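Long-range contacts in carbonic anhydrase (Neosartorya fumigata, PDB 7COJ), which probably catalyses the reversible hydration of carbon dioxide to hydrogencarbonate as a zinc-dependent beta-class carbonic anhydrase, here holding the sulfonamide inhibitor acetazolamide: residues I143-H148 with L226-G231; G179-A184 with E218-L223. All coordinates share one frame; numbering follows the deposited sequence.

Both contacts use helix 216-236, which meets, over two neighbouring parts of its length, two elements that line the zinc site of this beta-class carbonic anhydrase. Contact 1 sets 226-231 against the loop 143-148, and contact 2 sets 218-223 against the short helix 179-184; their centres are 11 Å apart. The loop and the short helix also meet directly, A144 CB lying 4.2 Å from both G180 CA and V181 N. The side chain of A144 is about 5 Å and that of V181 about 6 Å from the zinc ion, and I143, G179, G180 and A183 all approach the bound acetazolamide.

Contact 1: residues I143-H148 with L226-G231; sequences IANVIH and LNVKEG. With AZM (5-acetamido-1,3,4-thiadiazole-2-sulfonamide), chain F.
The loop 143-148, which has no regular secondary structure, runs beside helix segment 226-231 and is closest at I147 and G231, whose CA atoms are 5.3 Å apart. It follows strand 137-142 at one side of the parallel core of the beta-class carbonic anhydrase fold, and its contact with the helix is wholly buried. N227 carries most of the junction. A chi1 of -177° turns the N227 amide out from the helix, and ND2 donates a weak, bent hydrogen bond of 2.8 Å to A144 O, with an angle of 125° at the hydrogen. The N145 amide is turned 39° from that of N227; their ND2 atoms, 3.4 Å apart and both donors, do not bond to each other but share a water that accepts from each. A second water donates to N145 O and N227 O, joining backbone to backbone. Methyl groups border the amides: V228 CG2 lies 4.0 Å from N145 ND2, and V146 CG2 comes to 4.2 Å of N227 ND2, the two side chains about perpendicular. Beyond the contact, N145 packs on C119 and A144 on C178, two of the zinc ligands, which places A144 and N145 in the second shell of the metal, between it and the helix. Toward the inhibitor, I143 CG2 lies 3.8 Å from S2 of acetazolamide. At the far end, I147 CD1 rests 3.8 Å from G231 O, and a third water accepts from I147 N at 2.8 Å while donating to N227 OD1.

Contact 2: residues G179-A184 with E218-L223; sequences GGVAAA and EAVVRL. With AZM (5-acetamido-1,3,4-thiadiazole-2-sulfonamide), chain F.
Helix segments 179-184 and 218-223 cross steeply, their N-to-C directions 110° apart and their axes 9.1 Å apart at closest approach; A182 and V220 have the nearest CA atoms, at 5.7 Å. No hydrogen bond joins them, and the side chains that meet are apolar. V181 is directed at the other helix, and its CG1, anti to the backbone N (chi1 172°), meets V220 O at 3.4 Å and L223 CB at 3.7 Å. V181 and L223 lie alongside in opposing directions, with L223 CD2 3.9 Å from V181 O. On the flanks, A182 CB touches V220 CG2, and A184 CB touches L223 CD2. Helix 193-206 closes the same core, with L200 against V181 and A184 and L203 against L223. Away from this interface, acetazolamide lies against the short helix: G179 CA is tight against its N2 at 3.0 Å, G180 N is 3.2 Å from S2 and A183 CB 3.7 Å from C4. Helix 179-184 starts right after the zinc ligand C178, with H175 three residues earlier, and its glycine-rich start beside the metal, backed by a longer helix, belongs to the active-site wall of a beta-class carbonic anhydrase.

Contact 1: residues I143-H148 with L226-G231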
loop_
_atom_site.group_PDB
_atom_site.type_symbol
_atom_site.label_atom_id
_atom_site.label_comp_id
_atom_site.label_asym_id
_atom_site.label_seq_id
_atom_site.Cartn_x
_atom_site.Cartn_y
_atom_site.Cartn_z
ATOM N N ILE A 143 -8.852 -8.845 7.259
ATOM C CA ILE A 143 -10.334 -8.782 7.108
ATOM C C ILE A 143 -10.713 -9.587 5.852
ATOM O O ILE A 143 -10.312 -9.181 4.735
ATOM C CB ILE A 143 -10.829 -7.334 6.994
ATOM C CG1 ILE A 143 -10.496 -6.498 8.242
ATOM C CG2 ILE A 143 -12.309 -7.312 6.675
ATOM C CD1 ILE A 143 -11.168 -6.996 9.463
ATOM N N ALA A 144 -11.500 -10.642 6.036
ATOM C CA ALA A 144 -12.111 -11.464 4.973
ATOM C C ALA A 144 -11.044 -12.194 4.144
ATOM O O ALA A 144 -11.351 -12.614 3.002
ATOM C CB ALA A 144 -12.982 -10.600 4.094
ATOM N N ASN A 145 -9.870 -12.459 4.718
ATOM C CA ASN A 145 -8.835 -13.308 4.073
ATOM C C ASN A 145 -8.691 -12.880 2.608
ATOM O O ASN A 145 -8.644 -13.740 1.734
ATOM C CB ASN A 145 -9.143 -14.815 4.220
ATOM C CG ASN A 145 -10.554 -15.241 3.881
ATOM O OD1 ASN A 145 -11.457 -15.169 4.732
ATOM N ND2 ASN A 145 -10.752 -15.719 2.646
ATOM N N VAL A 146 -8.553 -11.581 2.365
ATOM C CA VAL A 146 -8.452 -11.002 0.999
ATOM C C VAL A 146 -6.988 -10.930 0.591
ATOM O O VAL A 146 -6.176 -10.435 1.376
ATOM C CB VAL A 146 -9.117 -9.621 0.922
ATOM C CG1 VAL A 146 -8.966 -9.022 -0.470
ATOM C CG2 VAL A 146 -10.573 -9.717 1.312
ATOM N N ILE A 147 -6.667 -11.417 -0.597
ATOM C CA ILE A 147 -5.318 -11.241 -1.185
ATOM C C ILE A 147 -5.392 -10.172 -2.270
ATOM O O ILE A 147 -5.825 -10.463 -3.374
ATOM C CB ILE A 147 -4.766 -12.589 -1.670
ATOM C CG1 ILE A 147 -4.755 -13.567 -0.489
ATOM C CG2 ILE A 147 -3.389 -12.395 -2.284
ATOM C CD1 ILE A 147 -3.926 -14.778 -0.691
ATOM N N HIS A 148 -4.967 -8.953 -1.941
ATOM C CA HIS A 148 -4.758 -7.855 -2.908
ATOM C C HIS A 148 -3.423 -8.188 -3.569
ATOM O O HIS A 148 -2.425 -8.426 -2.870
ATOM C CB HIS A 148 -4.663 -6.492 -2.222
ATOM C CG HIS A 148 -5.914 -6.008 -1.573
ATOM N ND1 HIS A 148 -6.681 -5.009 -2.165
ATOM C CD2 HIS A 148 -6.523 -6.360 -0.425
ATOM C CE1 HIS A 148 -7.693 -4.744 -1.374
ATOM N NE2 HIS A 148 -7.635 -5.571 -0.292
ATOM N N LEU A 226 -16.015 -17.820 -3.638
ATOM C CA LEU A 226 -15.410 -17.135 -4.806
ATOM C C LEU A 226 -14.163 -16.364 -4.355
ATOM O O LEU A 226 -13.185 -16.322 -5.081
ATOM C CB LEU A 226 -16.444 -16.190 -5.414
ATOM C CG LEU A 226 -17.588 -16.858 -6.184
ATOM C CD1 LEU A 226 -18.652 -15.818 -6.470
ATOM C CD2 LEU A 226 -17.067 -17.465 -7.474
ATOM N N ASN A 227 -14.219 -15.763 -3.173
ATOM C CA ASN A 227 -13.089 -14.999 -2.588
ATOM C C ASN A 227 -11.910 -15.930 -2.302
ATOM O O ASN A 227 -10.774 -15.550 -2.634
ATOM C CB ASN A 227 -13.560 -14.219 -1.367
ATOM C CG ASN A 227 -12.444 -13.372 -0.795
ATOM O OD1 ASN A 227 -11.791 -12.645 -1.553
ATOM N ND2 ASN A 227 -12.234 -13.484 0.516
ATOM N N VAL A 228 -12.146 -17.107 -1.711
ATOM C CA VAL A 228 -11.059 -18.094 -1.479
ATOM C C VAL A 228 -10.461 -18.491 -2.843
ATOM O O VAL A 228 -9.229 -18.504 -2.984
ATOM C CB VAL A 228 -11.558 -19.316 -0.693
ATOM C CG1 VAL A 228 -10.515 -20.418 -0.679
ATOM C CG2 VAL A 228 -11.962 -18.962 0.738
ATOM N N LYS A 229 -11.293 -18.782 -3.829
ATOM C CA LYS A 229 -10.805 -19.236 -5.152
ATOM C C LYS A 229 -10.037 -18.097 -5.813
ATOM O O LYS A 229 -9.004 -18.371 -6.403
ATOM C CB LYS A 229 -11.987 -19.749 -5.987
ATOM C CG LYS A 229 -12.491 -21.095 -5.532
ATOM C CD LYS A 229 -13.825 -21.500 -6.160
ATOM C CE LYS A 229 -14.044 -23.001 -6.117
ATOM N NZ LYS A 229 -15.456 -23.364 -5.821
ATOM N N GLU A 230 -10.517 -16.854 -5.706
ATOM C CA GLU A 230 -9.812 -15.705 -6.299
ATOM C C GLU A 230 -8.489 -15.514 -5.559
ATOM O O GLU A 230 -7.493 -15.146 -6.203
ATOM C CB GLU A 230 -10.630 -14.423 -6.264
ATOM C CG GLU A 230 -10.088 -13.355 -7.203
ATOM C CD GLU A 230 -10.255 -13.671 -8.695
ATOM O OE1 GLU A 230 -11.046 -14.586 -9.044
ATOM O OE2 GLU A 230 -9.647 -12.953 -9.500
ATOM N N GLY A 231 -8.464 -15.738 -4.248
ATOM C CA GLY A 231 -7.227 -15.649 -3.473
ATOM C C GLY A 231 -6.210 -16.673 -3.957
ATOM O O GLY A 231 -5.027 -16.344 -4.025
HETATM C C1 AZM F . -15.783 -9.064 9.745
HETATM C C2 AZM F . -16.975 -7.136 9.092
HETATM C C3 AZM F . -16.756 -5.043 7.911
HETATM C C4 AZM F . -17.447 -3.741 7.630
HETATM N N1 AZM F . -15.364 -11.700 9.682
HETATM N N2 AZM F . -17.712 -7.991 9.759
HETATM N N3 AZM F . -16.986 -9.086 10.187
HETATM N N4 AZM F . -17.472 -5.934 8.652
HETATM O O1 AZM F . -13.581 -10.041 9.159
HETATM O O2 AZM F . -14.452 -10.343 11.477
HETATM O O3 AZM F . -15.618 -5.300 7.558
HETATM S S1 AZM F . -14.624 -10.354 10.067
HETATM S S2 AZM F . -15.360 -7.664 8.858
HETATM O O HOH W 1 -13.661 -15.829 1.854
HETATM O O HOH W 2 -8.721 -14.981 -0.694
HETATM O O HOH W 3 -8.804 -12.400 -2.201
#

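Contact 2: residues G179-A184 with E218-L223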
loop_
_atom_site.group_PDB
_atom_site.type_symbol
_atom_site.label_atom_id
_atom_site.label_comp_id
_atom_site.label_asym_id
_atom_site.label_seq_id
_atom_site.Cartn_x
_atom_site.Cartn_y
_atom_site.Cartn_z
ATOM N N GLY A 179 -18.503 -11.296 8.086
ATOM C CA GLY A 179 -19.131 -9.974 7.945
ATOM C C GLY A 179 -18.374 -9.097 6.956
ATOM O O GLY A 179 -18.975 -8.162 6.446
ATOM N N GLY A 180 -17.076 -9.360 6.713
ATOM C CA GLY A 180 -16.341 -8.689 5.628
ATOM C C GLY A 180 -16.959 -8.984 4.269
ATOM O O GLY A 180 -17.225 -8.042 3.483
ATOM N N VAL A 181 -17.190 -10.253 3.981
ATOM C CA VAL A 181 -17.881 -10.704 2.734
ATOM C C VAL A 181 -19.285 -10.063 2.698
ATOM O O VAL A 181 -19.659 -9.507 1.661
ATOM C CB VAL A 181 -17.914 -12.239 2.671
ATOM C CG1 VAL A 181 -18.791 -12.730 1.521
ATOM C CG2 VAL A 181 -16.505 -12.814 2.558
ATOM N N ALA A 182 -20.038 -10.119 3.798
ATOM C CA ALA A 182 -21.404 -9.554 3.887
ATOM C C ALA A 182 -21.355 -8.044 3.613
ATOM O O ALA A 182 -22.204 -7.573 2.860
ATOM C CB ALA A 182 -22.054 -9.858 5.221
ATOM N N ALA A 183 -20.371 -7.312 4.162
ATOM C CA ALA A 183 -20.233 -5.856 3.944
ATOM C C ALA A 183 -20.047 -5.570 2.449
ATOM O O ALA A 183 -20.590 -4.574 1.974
ATOM C CB ALA A 183 -19.094 -5.302 4.765
ATOM N N ALA A 184 -19.310 -6.400 1.712
ATOM C CA ALA A 184 -19.055 -6.198 0.273
ATOM C C ALA A 184 -20.344 -6.375 -0.535
ATOM O O ALA A 184 -20.457 -5.799 -1.641
ATOM C CB ALA A 184 -17.989 -7.139 -0.202
ATOM N N GLU A 218 -27.188 -17.390 1.284
ATOM C CA GLU A 218 -26.474 -18.218 0.282
ATOM C C GLU A 218 -25.480 -17.357 -0.506
ATOM O O GLU A 218 -24.448 -17.906 -0.876
ATOM C CB GLU A 218 -27.452 -18.832 -0.725
ATOM C CG GLU A 218 -28.297 -19.978 -0.187
ATOM C CD GLU A 218 -29.294 -20.495 -1.230
ATOM O OE1 GLU A 218 -29.948 -19.660 -1.947
ATOM O OE2 GLU A 218 -29.381 -21.739 -1.369
ATOM N N ALA A 219 -25.800 -16.094 -0.814
ATOM C CA ALA A 219 -24.902 -15.183 -1.557
ATOM C C ALA A 219 -23.652 -14.893 -0.712
ATOM O O ALA A 219 -22.550 -14.822 -1.287
ATOM C CB ALA A 219 -25.609 -13.917 -1.959
ATOM N N VAL A 220 -23.808 -14.766 0.599
ATOM C CA VAL A 220 -22.658 -14.543 1.513
ATOM C C VAL A 220 -21.741 -15.776 1.442
ATOM O O VAL A 220 -20.519 -15.624 1.332
ATOM C CB VAL A 220 -23.102 -14.215 2.946
ATOM C CG1 VAL A 220 -21.897 -14.104 3.864
ATOM C CG2 VAL A 220 -23.931 -12.946 3.027
ATOM N N VAL A 221 -22.301 -16.982 1.494
ATOM C CA VAL A 221 -21.470 -18.216 1.475
ATOM C C VAL A 221 -20.797 -18.291 0.106
ATOM O O VAL A 221 -19.600 -18.575 0.049
ATOM C CB VAL A 221 -22.320 -19.468 1.776
ATOM C CG1 VAL A 221 -21.598 -20.754 1.430
ATOM C CG2 VAL A 221 -22.755 -19.482 3.235
ATOM N N ARG A 222 -21.543 -18.064 -0.965
ATOM C CA ARG A 222 -21.028 -18.157 -2.348
ATOM C C ARG A 222 -19.902 -17.138 -2.536
ATOM O O ARG A 222 -18.888 -17.518 -3.101
ATOM C CB ARG A 222 -22.120 -17.931 -3.399
ATOM C CG ARG A 222 -21.645 -18.179 -4.817
ATOM C CD ARG A 222 -21.200 -19.617 -5.022
ATOM N NE ARG A 222 -20.715 -19.767 -6.386
ATOM C CZ ARG A 222 -19.548 -20.303 -6.761
ATOM N NH1 ARG A 222 -18.672 -20.778 -5.879
ATOM N NH2 ARG A 222 -19.266 -20.347 -8.048
ATOM N N LEU A 223 -20.101 -15.870 -2.165
ATOM C CA LEU A 223 -19.040 -14.845 -2.336
ATOM C C LEU A 223 -17.820 -15.242 -1.482
ATOM O O LEU A 223 -16.702 -15.011 -1.957
ATOM C CB LEU A 223 -19.552 -13.441 -1.990
ATOM C CG LEU A 223 -18.539 -12.319 -2.230
ATOM C CD1 LEU A 223 -18.048 -12.317 -3.667
ATOM C CD2 LEU A 223 -19.115 -10.966 -1.886
HETATM C C1 AZM F . -15.783 -9.064 9.745
HETATM C C2 AZM F . -16.975 -7.136 9.092
HETATM C C3 AZM F . -16.756 -5.043 7.911
HETATM C C4 AZM F . -17.447 -3.741 7.630
HETATM N N1 AZM F . -15.364 -11.700 9.682
HETATM N N2 AZM F . -17.712 -7.991 9.759
HETATM N N3 AZM F . -16.986 -9.086 10.187
HETATM N N4 AZM F . -17.472 -5.934 8.652
HETATM O O1 AZM F . -13.581 -10.041 9.159
HETATM O O2 AZM F . -14.452 -10.343 11.477
HETATM O O3 AZM F . -15.618 -5.300 7.558
HETATM S S1 AZM F . -14.624 -10.354 10.067
HETATM S S2 AZM F . -15.360 -7.664 8.858
#